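PDB 6KFQ: rhodopsin from Rubrobacter xylanophilus, which binds retinal and works as a light-driven, proton-pumping membrane protein of a thermophilic bacterium. Local coordinates for residues V98-I101 against A102-A106; A136-I139 against G140-L144; A159-Q162 against I163-L167. All coordinates share one frame; numbering follows the deposited sequence.

Contact 1 (V98-I101 against A102-A106); sequences VTFI and ASLIA. With MPG ([(Z)-octadec-9-enyl] (2R)-2,3-bis(oxidanyl)propanoate), chain O; SO4 (sulfate ion), chain S.
Phe100 lies alongside Leu104, one turn further on in the same helix, and its ring atom CE2 comes within 4.1 Å of the CD2 methyl of Leu104. Both side chains leave the backbone in the same way, with CG anti to the backbone N (chi1 172° for Phe100 and 180° for Leu104), which is why they run side by side and point in one direction. Ile101 and Ile105 repeat the spacing on a neighbouring strip of the helix, CG2 of Ile101 standing 4.3 Å from CG1 of Ile105. The polar side of this turn belongs to Ser103. Its OG folds back beside its own backbone N (chi1 -65°) and donates to Thr99 O at 2.7 Å, while Ser103 N donates to the same oxygen at 3.0 Å. The two donors approach from opposite faces of the carbonyl plane, a double grip on one oxygen, so the serine hydroxyl is bonded within its own helix. At the helix start the amides have no preceding turn to bond to, and Phe100 N donates instead to O2 of a sulfate ion, probably from the crystallisation liquor, 2.8 Å away; Asn97 and Arg148 hold the same anion. An MPG lipid chain runs past the outer surface, its C12 being 3.6 Å from CB of Ala106. Helix 98-120 thus faces lipid on one side, while Phe100 and Leu104 lean on Leu144 of helix 124-153, and Ile101 packs on Cys87, and Ile105 on Pro80 and Leu83, of helix 70-90.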
ATOM      1  N   VAL A  98      15.171  -1.431  14.598  1.00 43.56           N
ATOM      2  CA  VAL A  98      14.014  -2.296  14.817  1.00 46.94           C
ATOM      3  C   VAL A  98      12.871  -1.514  15.452  1.00 45.58           C
ATOM      4  O   VAL A  98      11.715  -1.615  15.022  1.00 42.75           O
ATOM      5  CB  VAL A  98      14.407  -3.514  15.669  1.00 52.09           C
ATOM      6  CG1 VAL A  98      13.156  -4.268  16.108  1.00 51.42           C
ATOM      7  CG2 VAL A  98      15.328  -4.424  14.874  1.00 55.09           C
ATOM      8  N   THR A  99      13.177  -0.710  16.476  1.00 44.99           N
ATOM      9  CA  THR A  99      12.129   0.029  17.178  1.00 42.60           C
ATOM     10  C   THR A  99      11.369   0.951  16.231  1.00 38.71           C
ATOM     11  O   THR A  99      10.133   1.009  16.259  1.00 35.48           O
ATOM     12  CB  THR A  99      12.729   0.819  18.344  1.00 46.67           C
ATOM     13  OG1 THR A  99      13.316  -0.092  19.279  1.00 46.39           O
ATOM     14  CG2 THR A  99      11.649   1.631  19.060  1.00 46.45           C
ATOM     15  N   PHE A 100      12.088   1.681  15.374  1.00 32.67           N
ATOM     16  CA  PHE A 100      11.401   2.538  14.416  1.00 30.95           C
ATOM     17  C   PHE A 100      10.557   1.715  13.449  1.00 30.10           C
ATOM     18  O   PHE A 100       9.387   2.034  13.203  1.00 27.30           O
ATOM     19  CB  PHE A 100      12.400   3.401  13.643  1.00 29.92           C
ATOM     20  CG  PHE A 100      11.764   4.168  12.523  1.00 30.03           C
ATOM     21  CD1 PHE A 100      11.130   5.374  12.767  1.00 29.53           C
ATOM     22  CD2 PHE A 100      11.760   3.662  11.234  1.00 29.35           C
ATOM     23  CE1 PHE A 100      10.521   6.072  11.747  1.00 28.22           C
ATOM     24  CE2 PHE A 100      11.138   4.353  10.194  1.00 29.85           C
ATOM     25  CZ  PHE A 100      10.527   5.559  10.444  1.00 30.08           C
ATOM     26  N   ILE A 101      11.143   0.657  12.880  1.00 29.29           N
ATOM     27  CA  ILE A 101      10.443  -0.116  11.855  1.00 27.19           C
ATOM     28  C   ILE A 101       9.211  -0.796  12.442  1.00 29.01           C
ATOM     29  O   ILE A 101       8.128  -0.768  11.843  1.00 27.41           O
ATOM     30  CB  ILE A 101      11.402  -1.129  11.200  1.00 30.84           C
ATOM     31  CG1 ILE A 101      12.472  -0.384  10.403  1.00 30.93           C
ATOM     32  CG2 ILE A 101      10.639  -2.073  10.257  1.00 31.10           C
ATOM     33  CD1 ILE A 101      13.572  -1.285   9.824  1.00 31.43           C
ATOM     34  N   ALA A 102       9.346  -1.401  13.624  1.00 33.57           N
ATOM     35  CA  ALA A 102       8.190  -2.025  14.261  1.00 34.10           C
ATOM     36  C   ALA A 102       7.133  -0.986  14.614  1.00 31.76           C
ATOM     37  O   ALA A 102       5.930  -1.247  14.494  1.00 32.06           O
ATOM     38  CB  ALA A 102       8.626  -2.798  15.509  1.00 36.16           C
ATOM     39  N   SER A 103       7.564   0.199  15.056  1.00 30.42           N
ATOM     40  CA  SER A 103       6.618   1.268  15.365  1.00 30.49           C
ATOM     41  C   SER A 103       5.857   1.701  14.125  1.00 29.19           C
ATOM     42  O   SER A 103       4.631   1.862  14.156  1.00 31.15           O
ATOM     43  CB  SER A 103       7.346   2.469  15.966  1.00 30.07           C
ATOM     44  OG  SER A 103       7.904   2.135  17.219  1.00 33.36           O
ATOM     45  N   LEU A 104       6.579   1.942  13.031  1.00 28.19           N
ATOM     46  CA  LEU A 104       5.931   2.341  11.789  1.00 24.26           C
ATOM     47  C   LEU A 104       4.960   1.274  11.317  1.00 23.21           C
ATOM     48  O   LEU A 104       3.826   1.576  10.921  1.00 22.96           O
ATOM     49  CB  LEU A 104       6.993   2.617  10.719  1.00 22.01           C
ATOM     50  CG  LEU A 104       6.501   3.041   9.334  1.00 24.91           C
ATOM     51  CD1 LEU A 104       5.805   4.403   9.397  1.00 25.87           C
ATOM     52  CD2 LEU A 104       7.658   3.073   8.360  1.00 25.74           C
ATOM     53  N   ILE A 105       5.386   0.011  11.342  1.00 24.53           N
ATOM     54  CA  ILE A 105       4.520  -1.048  10.826  1.00 27.05           C
ATOM     55  C   ILE A 105       3.307  -1.223  11.734  1.00 28.40           C
ATOM     56  O   ILE A 105       2.173  -1.357  11.260  1.00 26.93           O
ATOM     57  CB  ILE A 105       5.309  -2.365  10.663  1.00 33.37           C
ATOM     58  CG1 ILE A 105       6.409  -2.240   9.595  1.00 34.90           C
ATOM     59  CG2 ILE A 105       4.364  -3.541  10.390  1.00 35.44           C
ATOM     60  CD1 ILE A 105       5.962  -1.636   8.294  1.00 39.72           C
ATOM     61  N   ALA A 106       3.514  -1.193  13.050  1.00 30.76           N
ATOM     62  CA  ALA A 106       2.397  -1.360  13.973  1.00 29.24           C
ATOM     63  C   ALA A 106       1.351  -0.268  13.769  1.00 28.76           C
ATOM     64  O   ALA A 106       0.148  -0.546  13.719  1.00 29.03           O
ATOM     65  CB  ALA A 106       2.908  -1.370  15.414  1.00 31.90           C
TER
HETATM   66  C2  MPG O 314      10.976  -6.010  24.183  1.00 69.40           C
HETATM   67  C3  MPG O 314      11.895  -4.846  24.457  1.00 72.28           C
HETATM   68  C4  MPG O 314      12.232  -4.030  23.229  1.00 74.35           C
HETATM   69  C5  MPG O 314      11.062  -3.296  22.611  1.00 74.58           C
HETATM   70  C6  MPG O 314      11.466  -2.232  21.614  1.00 74.20           C
HETATM   71  C7  MPG O 314      10.310  -1.454  20.996  1.00 72.89           C
HETATM   72  C8  MPG O 314       9.436  -2.255  20.081  1.00 70.13           C
HETATM   73  C9  MPG O 314       8.347  -1.447  19.445  1.00 68.63           C
HETATM   74  C10 MPG O 314       7.071  -1.643  19.649  1.00 67.74           C
HETATM   75  C11 MPG O 314       5.917  -0.891  19.061  1.00 65.97           C
HETATM   76  C12 MPG O 314       4.897  -1.785  18.424  1.00 63.79           C
HETATM   77  C13 MPG O 314       4.433  -2.923  19.320  1.00 61.27           C
HETATM   78  C14 MPG O 314       3.356  -3.797  18.726  1.00 58.89           C
HETATM   79  C15 MPG O 314       2.000  -3.142  18.639  1.00 59.13           C
HETATM   80  C16 MPG O 314       0.945  -4.005  17.988  1.00 60.38           C
HETATM   81  C17 MPG O 314      -0.428  -3.383  17.893  1.00 60.38           C
HETATM   82  C18 MPG O 314      -1.418  -4.230  17.126  1.00 59.40           C
HETATM   83  C1  MPG O 314      11.589  -7.077  23.326  1.00 67.62           C
HETATM   84  S   SO4 S 318      15.546   3.295  16.155  1.00 43.44           S
HETATM   85  O1  SO4 S 318      14.689   4.473  16.204  1.00 40.75           O
HETATM   86  O2  SO4 S 318      14.782   2.096  15.837  1.00 42.98           O
HETATM   87  O3  SO4 S 318      16.569   3.513  15.133  1.00 47.09           O
HETATM   88  O4  SO4 S 318      16.207   3.089  17.444  1.00 47.24           O

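Contact 2 (A136-I139 against G140-L144); sequences AAFI and GVLYL. With MPG ([(Z)-octadec-9-enyl] (2R)-2,3-bis(oxidanyl)propanoate), chain C; RET (retinal), chain R.
The Phe138 ring is sandwiched between a side chain of its own helix and the chromophore: Leu142 covers one face and the C19 methyl of retinal lies over the other. CD1 of Leu142 stands 4.0 Å from the ring centroid of Phe138 and only 15° off the ring normal, a CH-pi contact over the face, while CD2 reaches the rim at CE2, 3.7 Å away. The isobutyl group thus sets both methyls against the outer half of the ring, and CG completes the cover near CE2. The two residues are one helical turn apart, yet their first torsions differ. Phe138 has CG anti to its amide nitrogen (chi1 -177°), whereas in Leu142 CG sits beside the nitrogen (chi1 -59°), bringing the leucine back across the ring rather than alongside it. The C18 methyl of retinal lies 3.6 Å from CB of Phe138 and touches the near end of its ring. Between the chromophore and Leu142 the ring is probably restrained from tilting, and Met111, Trp175 and Ile176 pack on the same side chain. On the lipid side an MPG chain follows the helix surface, passing CG2 of Ile139 at 4.0 Å with its C9, CD1 of Leu142 at 3.8 Å with C12 and CD2 of Tyr143 at 3.5 Å with C5. Leu142 therefore touches both the pocket-lining ring and the bound lipid. Regular backbone bonds such as Leu142 N to Phe138 O (3.0 Å) carry the turn. This is the wall of a microbial-rhodopsin retinal pocket: a transmembrane helix offers an aromatic ring to the ionone ring methyl and the adjoining polyene, and apolar side chains to the membrane.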
ATOM      1  N   ALA A 136      -5.937   8.898  12.707  1.00 27.25           N
ATOM      2  CA  ALA A 136      -4.886   9.236  13.666  1.00 27.97           C
ATOM      3  C   ALA A 136      -3.650   8.372  13.449  1.00 28.14           C
ATOM      4  O   ALA A 136      -2.523   8.877  13.431  1.00 27.93           O
ATOM      5  CB  ALA A 136      -5.405   9.074  15.097  1.00 29.23           C
ATOM      6  N   ALA A 137      -3.843   7.056  13.306  1.00 26.82           N
ATOM      7  CA  ALA A 137      -2.715   6.170  13.029  1.00 27.24           C
ATOM      8  C   ALA A 137      -2.061   6.519  11.702  1.00 24.29           C
ATOM      9  O   ALA A 137      -0.834   6.499  11.580  1.00 24.57           O
ATOM     10  CB  ALA A 137      -3.169   4.710  13.019  1.00 29.86           C
ATOM     11  N   PHE A 138      -2.873   6.846  10.699  1.00 21.79           N
ATOM     12  CA  PHE A 138      -2.344   7.275   9.406  1.00 21.45           C
ATOM     13  C   PHE A 138      -1.439   8.488   9.565  1.00 23.73           C
ATOM     14  O   PHE A 138      -0.340   8.534   9.006  1.00 21.27           O
ATOM     15  CB  PHE A 138      -3.513   7.581   8.469  1.00 21.32           C
ATOM     16  CG  PHE A 138      -3.105   7.982   7.070  1.00 22.81           C
ATOM     17  CD1 PHE A 138      -3.817   8.945   6.390  1.00 21.69           C
ATOM     18  CD2 PHE A 138      -2.006   7.400   6.448  1.00 23.69           C
ATOM     19  CE1 PHE A 138      -3.462   9.315   5.094  1.00 21.58           C
ATOM     20  CE2 PHE A 138      -1.647   7.766   5.159  1.00 22.42           C
ATOM     21  CZ  PHE A 138      -2.364   8.723   4.487  1.00 20.17           C
ATOM     22  N   ILE A 139      -1.866   9.468  10.357  1.00 29.10           N
ATOM     23  CA  ILE A 139      -1.024  10.636  10.570  1.00 24.31           C
ATOM     24  C   ILE A 139       0.279  10.229  11.247  1.00 24.73           C
ATOM     25  O   ILE A 139       1.351  10.750  10.918  1.00 25.53           O
ATOM     26  CB  ILE A 139      -1.799  11.695  11.363  1.00 27.30           C
ATOM     27  CG1 ILE A 139      -3.024  12.122  10.556  1.00 27.88           C
ATOM     28  CG2 ILE A 139      -0.892  12.883  11.720  1.00 31.34           C
ATOM     29  CD1 ILE A 139      -3.988  12.958  11.347  1.00 30.25           C
ATOM     30  N   GLY A 140       0.216   9.259  12.164  1.00 25.29           N
ATOM     31  CA  GLY A 140       1.442   8.700  12.720  1.00 25.57           C
ATOM     32  C   GLY A 140       2.373   8.149  11.650  1.00 23.41           C
ATOM     33  O   GLY A 140       3.575   8.414  11.665  1.00 25.36           O
ATOM     34  N   VAL A 141       1.830   7.362  10.717  1.00 23.36           N
ATOM     35  CA  VAL A 141       2.642   6.806   9.626  1.00 23.62           C
ATOM     36  C   VAL A 141       3.312   7.919   8.833  1.00 24.35           C
ATOM     37  O   VAL A 141       4.521   7.886   8.584  1.00 24.13           O
ATOM     38  CB  VAL A 141       1.782   5.919   8.707  1.00 21.40           C
ATOM     39  CG1 VAL A 141       2.574   5.529   7.424  1.00 19.50           C
ATOM     40  CG2 VAL A 141       1.275   4.705   9.462  1.00 23.23           C
ATOM     41  N   LEU A 142       2.521   8.893   8.373  1.00 23.93           N
ATOM     42  CA  LEU A 142       3.081   9.976   7.569  1.00 24.51           C
ATOM     43  C   LEU A 142       4.165  10.710   8.335  1.00 25.81           C
ATOM     44  O   LEU A 142       5.216  11.054   7.779  1.00 25.84           O
ATOM     45  CB  LEU A 142       1.975  10.948   7.165  1.00 26.17           C
ATOM     46  CG  LEU A 142       0.814  10.385   6.362  1.00 30.31           C
ATOM     47  CD1 LEU A 142      -0.262  11.449   6.236  1.00 30.07           C
ATOM     48  CD2 LEU A 142       1.288   9.930   4.975  1.00 27.25           C
ATOM     49  N   TYR A 143       3.928  10.931   9.629  1.00 26.74           N
ATOM     50  CA  TYR A 143       4.874  11.660  10.461  1.00 27.67           C
ATOM     51  C   TYR A 143       6.192  10.911  10.602  1.00 29.13           C
ATOM     52  O   TYR A 143       7.268  11.516  10.529  1.00 31.00           O
ATOM     53  CB  TYR A 143       4.259  11.898  11.843  1.00 25.79           C
ATOM     54  CG  TYR A 143       5.118  12.727  12.757  1.00 30.90           C
ATOM     55  CD1 TYR A 143       6.063  12.137  13.594  1.00 32.90           C
ATOM     56  CD2 TYR A 143       4.987  14.103  12.788  1.00 37.08           C
ATOM     57  CE1 TYR A 143       6.857  12.909  14.435  1.00 37.03           C
ATOM     58  CE2 TYR A 143       5.770  14.875  13.618  1.00 40.85           C
ATOM     59  CZ  TYR A 143       6.706  14.276  14.432  1.00 43.73           C
ATOM     60  OH  TYR A 143       7.472  15.063  15.264  1.00 54.12           O
ATOM     61  N   LEU A 144       6.133   9.602  10.864  1.00 24.97           N
ATOM     62  CA  LEU A 144       7.378   8.852  10.970  1.00 26.36           C
ATOM     63  C   LEU A 144       8.099   8.848   9.635  1.00 30.18           C
ATOM     64  O   LEU A 144       9.328   8.980   9.574  1.00 30.32           O
ATOM     65  CB  LEU A 144       7.102   7.426  11.442  1.00 26.77           C
ATOM     66  CG  LEU A 144       6.671   7.371  12.914  1.00 30.77           C
ATOM     67  CD1 LEU A 144       6.470   5.934  13.359  1.00 32.06           C
ATOM     68  CD2 LEU A 144       7.697   8.050  13.779  1.00 34.20           C
TER
HETATM   69  C2  MPG C 302       8.222  16.816  10.529  1.00 61.27           C
HETATM   70  C3  MPG C 302       6.742  17.015  10.774  1.00 61.68           C
HETATM   71  C4  MPG C 302       5.871  16.256   9.802  1.00 61.71           C
HETATM   72  C5  MPG C 302       4.389  16.306  10.105  1.00 61.55           C
HETATM   73  C6  MPG C 302       3.574  15.301   9.320  1.00 62.13           C
HETATM   74  C7  MPG C 302       2.111  15.199   9.734  1.00 61.54           C
HETATM   75  C8  MPG C 302       1.246  16.326   9.260  1.00 61.11           C
HETATM   76  C9  MPG C 302      -0.142  16.263   9.816  1.00 59.66           C
HETATM   77  C10 MPG C 302      -1.263  16.076   9.171  1.00 58.42           C
HETATM   78  C11 MPG C 302      -1.455  15.786   7.716  1.00 59.88           C
HETATM   79  C12 MPG C 302      -2.122  14.466   7.480  1.00 57.53           C
HETATM   80  C13 MPG C 302      -3.132  14.454   6.345  1.00 51.69           C
HETATM   81  C14 MPG C 302      -4.075  13.280   6.398  1.00 45.15           C
HETATM   82  C15 MPG C 302      -5.348  13.466   5.615  1.00 45.99           C
HETATM   83  C16 MPG C 302      -6.458  12.530   6.021  1.00 46.70           C
HETATM   84  C17 MPG C 302      -7.779  12.792   5.343  1.00 47.23           C
HETATM   85  C18 MPG C 302      -8.916  11.953   5.878  1.00 49.34           C
HETATM   86  C1  RET R 317      -8.769   3.755   5.383  1.00 23.15           C
HETATM   87  C2  RET R 317     -10.068   4.164   6.092  1.00 24.51           C
HETATM   88  C3  RET R 317      -9.881   4.757   7.473  1.00 25.96           C
HETATM   89  C4  RET R 317      -8.941   5.946   7.439  1.00 25.04           C
HETATM   90  C5  RET R 317      -7.730   5.748   6.555  1.00 26.76           C
HETATM   91  C6  RET R 317      -7.607   4.719   5.697  1.00 23.58           C
HETATM   92  C7  RET R 317      -6.408   4.607   4.878  1.00 24.66           C
HETATM   93  C8  RET R 317      -5.992   3.612   4.048  1.00 24.79           C
HETATM   94  C9  RET R 317      -4.798   3.535   3.238  1.00 21.35           C
HETATM   95  C10 RET R 317      -4.691   2.534   2.344  1.00 19.98           C
HETATM   96  C11 RET R 317      -3.601   2.266   1.450  1.00 20.84           C
HETATM   97  C12 RET R 317      -3.632   1.209   0.645  1.00 21.47           C
HETATM   98  C13 RET R 317      -2.612   0.795  -0.291  1.00 20.90           C
HETATM   99  C14 RET R 317      -2.771  -0.381  -0.944  1.00 20.73           C
HETATM  100  C15 RET R 317      -1.872  -0.993  -1.880  1.00 21.73           C
HETATM  101  C16 RET R 317      -8.428   2.328   5.835  1.00 19.94           C
HETATM  102  C17 RET R 317      -9.123   3.732   3.883  1.00 21.62           C
HETATM  103  C18 RET R 317      -6.620   6.710   6.880  1.00 25.32           C
HETATM  104  C19 RET R 317      -3.740   4.587   3.411  1.00 19.24           C
HETATM  105  C20 RET R 317      -1.409   1.678  -0.464  1.00 17.52           C

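Contact 3 (A159-Q162 against I163-L167); sequences AVAQ and IFRTL
Successive turns near the start of helix 158-184, a transmembrane helix of the seven-helix microbial-rhodopsin fold, meet in this local i to i+4 contact. Its clearest side-chain meeting is between Ala161 and Arg165. The arginine chain, extended from CG to NE, runs back over the preceding turn and lays its guanidinium flat above the alanine methyl, with Ala161 CB 3.8 Å from Arg165 CZ and over the centre of the group. This is apolar cover for one face of the cation, and Phe150 of helix 124-153 also touches the arginine. Ile163 packs toward helix 220-228, on Ala222; its CG2 occupies the crowded position between backbone N and carbonyl carbon and rests 3.3 Å from Val160 O. Phe164 is turned into the bundle, where its ring meets Phe150 edge-to-face. The carbonyl of Gln162 accepts two bonds from one residue, Thr166 N reaching Gln162 O at 3.0 Å and Thr166 OG1 reaching it at 3.1 Å. A valine in place of Thr166 would remove the hydroxyl and would probably cost Gln162 O its side-chain donor. In the threonine OG1 sits beside the backbone N (chi1 -65°), which turns it back toward Gln162 O, and the two donors reach that oxygen from opposite faces of its plane.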
ATOM      1  N   ALA A 159      21.692   8.690  -5.720  1.00 42.27           N
ATOM      2  CA  ALA A 159      20.673   7.937  -6.453  1.00 42.34           C
ATOM      3  C   ALA A 159      19.652   7.322  -5.509  1.00 37.46           C
ATOM      4  O   ALA A 159      18.458   7.277  -5.823  1.00 33.61           O
ATOM      5  CB  ALA A 159      21.316   6.843  -7.299  1.00 42.98           C
ATOM      6  N   VAL A 160      20.111   6.800  -4.373  1.00 35.54           N
ATOM      7  CA  VAL A 160      19.186   6.263  -3.378  1.00 34.12           C
ATOM      8  C   VAL A 160      18.295   7.370  -2.827  1.00 32.84           C
ATOM      9  O   VAL A 160      17.074   7.211  -2.714  1.00 31.66           O
ATOM     10  CB  VAL A 160      19.969   5.555  -2.256  1.00 37.62           C
ATOM     11  CG1 VAL A 160      19.035   5.179  -1.115  1.00 36.59           C
ATOM     12  CG2 VAL A 160      20.669   4.320  -2.825  1.00 40.64           C
ATOM     13  N   ALA A 161      18.894   8.503  -2.461  1.00 36.15           N
ATOM     14  CA  ALA A 161      18.105   9.624  -1.955  1.00 34.07           C
ATOM     15  C   ALA A 161      17.054  10.054  -2.971  1.00 36.27           C
ATOM     16  O   ALA A 161      15.926  10.402  -2.602  1.00 33.18           O
ATOM     17  CB  ALA A 161      19.029  10.794  -1.599  1.00 36.46           C
ATOM     18  N   GLN A 162      17.395  10.006  -4.260  1.00 37.00           N
ATOM     19  CA  GLN A 162      16.477  10.482  -5.293  1.00 37.39           C
ATOM     20  C   GLN A 162      15.290   9.541  -5.467  1.00 36.87           C
ATOM     21  O   GLN A 162      14.138   9.989  -5.565  1.00 36.98           O
ATOM     22  CB  GLN A 162      17.232  10.666  -6.615  1.00 44.72           C
ATOM     23  CG  GLN A 162      16.347  11.114  -7.766  1.00 50.78           C
ATOM     24  CD  GLN A 162      17.109  11.225  -9.074  1.00 60.98           C
ATOM     25  OE1 GLN A 162      18.337  11.328  -9.088  1.00 66.98           O
ATOM     26  NE2 GLN A 162      16.382  11.202 -10.181  1.00 64.82           N
ATOM     27  N   ILE A 163      15.535   8.228  -5.511  1.00 33.97           N
ATOM     28  CA  ILE A 163      14.418   7.308  -5.677  1.00 31.80           C
ATOM     29  C   ILE A 163      13.584   7.257  -4.406  1.00 34.28           C
ATOM     30  O   ILE A 163      12.350   7.166  -4.457  1.00 30.54           O
ATOM     31  CB  ILE A 163      14.897   5.905  -6.098  1.00 36.29           C
ATOM     32  CG1 ILE A 163      13.678   5.001  -6.357  1.00 34.90           C
ATOM     33  CG2 ILE A 163      15.770   5.286  -5.025  1.00 35.49           C
ATOM     34  CD1 ILE A 163      12.710   5.551  -7.405  1.00 34.38           C
ATOM     35  N   PHE A 164      14.232   7.332  -3.244  1.00 35.26           N
ATOM     36  CA  PHE A 164      13.450   7.403  -2.019  1.00 29.69           C
ATOM     37  C   PHE A 164      12.486   8.582  -2.062  1.00 28.62           C
ATOM     38  O   PHE A 164      11.291   8.438  -1.782  1.00 29.54           O
ATOM     39  CB  PHE A 164      14.332   7.531  -0.782  1.00 29.41           C
ATOM     40  CG  PHE A 164      13.510   7.803   0.446  1.00 29.75           C
ATOM     41  CD1 PHE A 164      12.879   6.760   1.103  1.00 30.00           C
ATOM     42  CD2 PHE A 164      13.266   9.104   0.869  1.00 29.98           C
ATOM     43  CE1 PHE A 164      12.061   7.000   2.210  1.00 27.72           C
ATOM     44  CE2 PHE A 164      12.452   9.348   1.967  1.00 31.80           C
ATOM     45  CZ  PHE A 164      11.845   8.292   2.631  1.00 29.93           C
ATOM     46  N   ARG A 165      13.002   9.766  -2.384  1.00 30.19           N
ATOM     47  CA  ARG A 165      12.159  10.955  -2.380  1.00 34.25           C
ATOM     48  C   ARG A 165      11.011  10.813  -3.366  1.00 33.87           C
ATOM     49  O   ARG A 165       9.873  11.192  -3.064  1.00 32.78           O
ATOM     50  CB  ARG A 165      13.010  12.185  -2.689  1.00 36.87           C
ATOM     51  CG  ARG A 165      13.894  12.581  -1.516  1.00 44.51           C
ATOM     52  CD  ARG A 165      15.042  13.474  -1.941  1.00 53.30           C
ATOM     53  NE  ARG A 165      15.988  13.668  -0.846  1.00 60.39           N
ATOM     54  CZ  ARG A 165      17.245  14.068  -1.006  1.00 66.47           C
ATOM     55  NH1 ARG A 165      17.713  14.308  -2.223  1.00 68.92           N
ATOM     56  NH2 ARG A 165      18.035  14.217   0.049  1.00 69.84           N
ATOM     57  N   THR A 166      11.286  10.244  -4.540  1.00 34.58           N
ATOM     58  CA  THR A 166      10.233  10.031  -5.525  1.00 31.62           C
ATOM     59  C   THR A 166       9.167   9.080  -4.995  1.00 27.99           C
ATOM     60  O   THR A 166       7.968   9.367  -5.083  1.00 26.48           O
ATOM     61  CB  THR A 166      10.834   9.500  -6.824  1.00 32.58           C
ATOM     62  OG1 THR A 166      11.678  10.507  -7.385  1.00 34.36           O
ATOM     63  CG2 THR A 166       9.728   9.148  -7.811  1.00 33.07           C
ATOM     64  N   LEU A 167       9.585   7.934  -4.447  1.00 25.59           N
ATOM     65  CA  LEU A 167       8.611   6.964  -3.958  1.00 26.59           C
ATOM     66  C   LEU A 167       7.875   7.484  -2.731  1.00 25.53           C
ATOM     67  O   LEU A 167       6.687   7.191  -2.540  1.00 23.97           O
ATOM     68  CB  LEU A 167       9.305   5.646  -3.641  1.00 30.52           C
ATOM     69  CG  LEU A 167       9.895   4.907  -4.846  1.00 32.18           C
ATOM     70  CD1 LEU A 167      10.532   3.618  -4.376  1.00 32.80           C
ATOM     71  CD2 LEU A 167       8.834   4.645  -5.902  1.00 29.33           C
TER

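From the N terminus the chain reaches contact 1 at the start of helix 98-120, contact 2 midway along helix 124-153 and contact 3 near the start of helix 158-184. Each is local to one continuous helix, made of i to i+4 contacts, and closes no long loop, so they follow in series, none nested in or crossing another. Contacts 1 and 2 have centres 12 Å apart and touch directly: Leu104 CD1 lies 3.8 Å from Val141 O, joining two successive helices. Contact 3 touches neither; its nearest atoms are about 8 Å from contact 1 and about 7 Å from contact 2. Helix 124-153 nevertheless connects all three, since Leu149 packs against both Phe100 and Phe164.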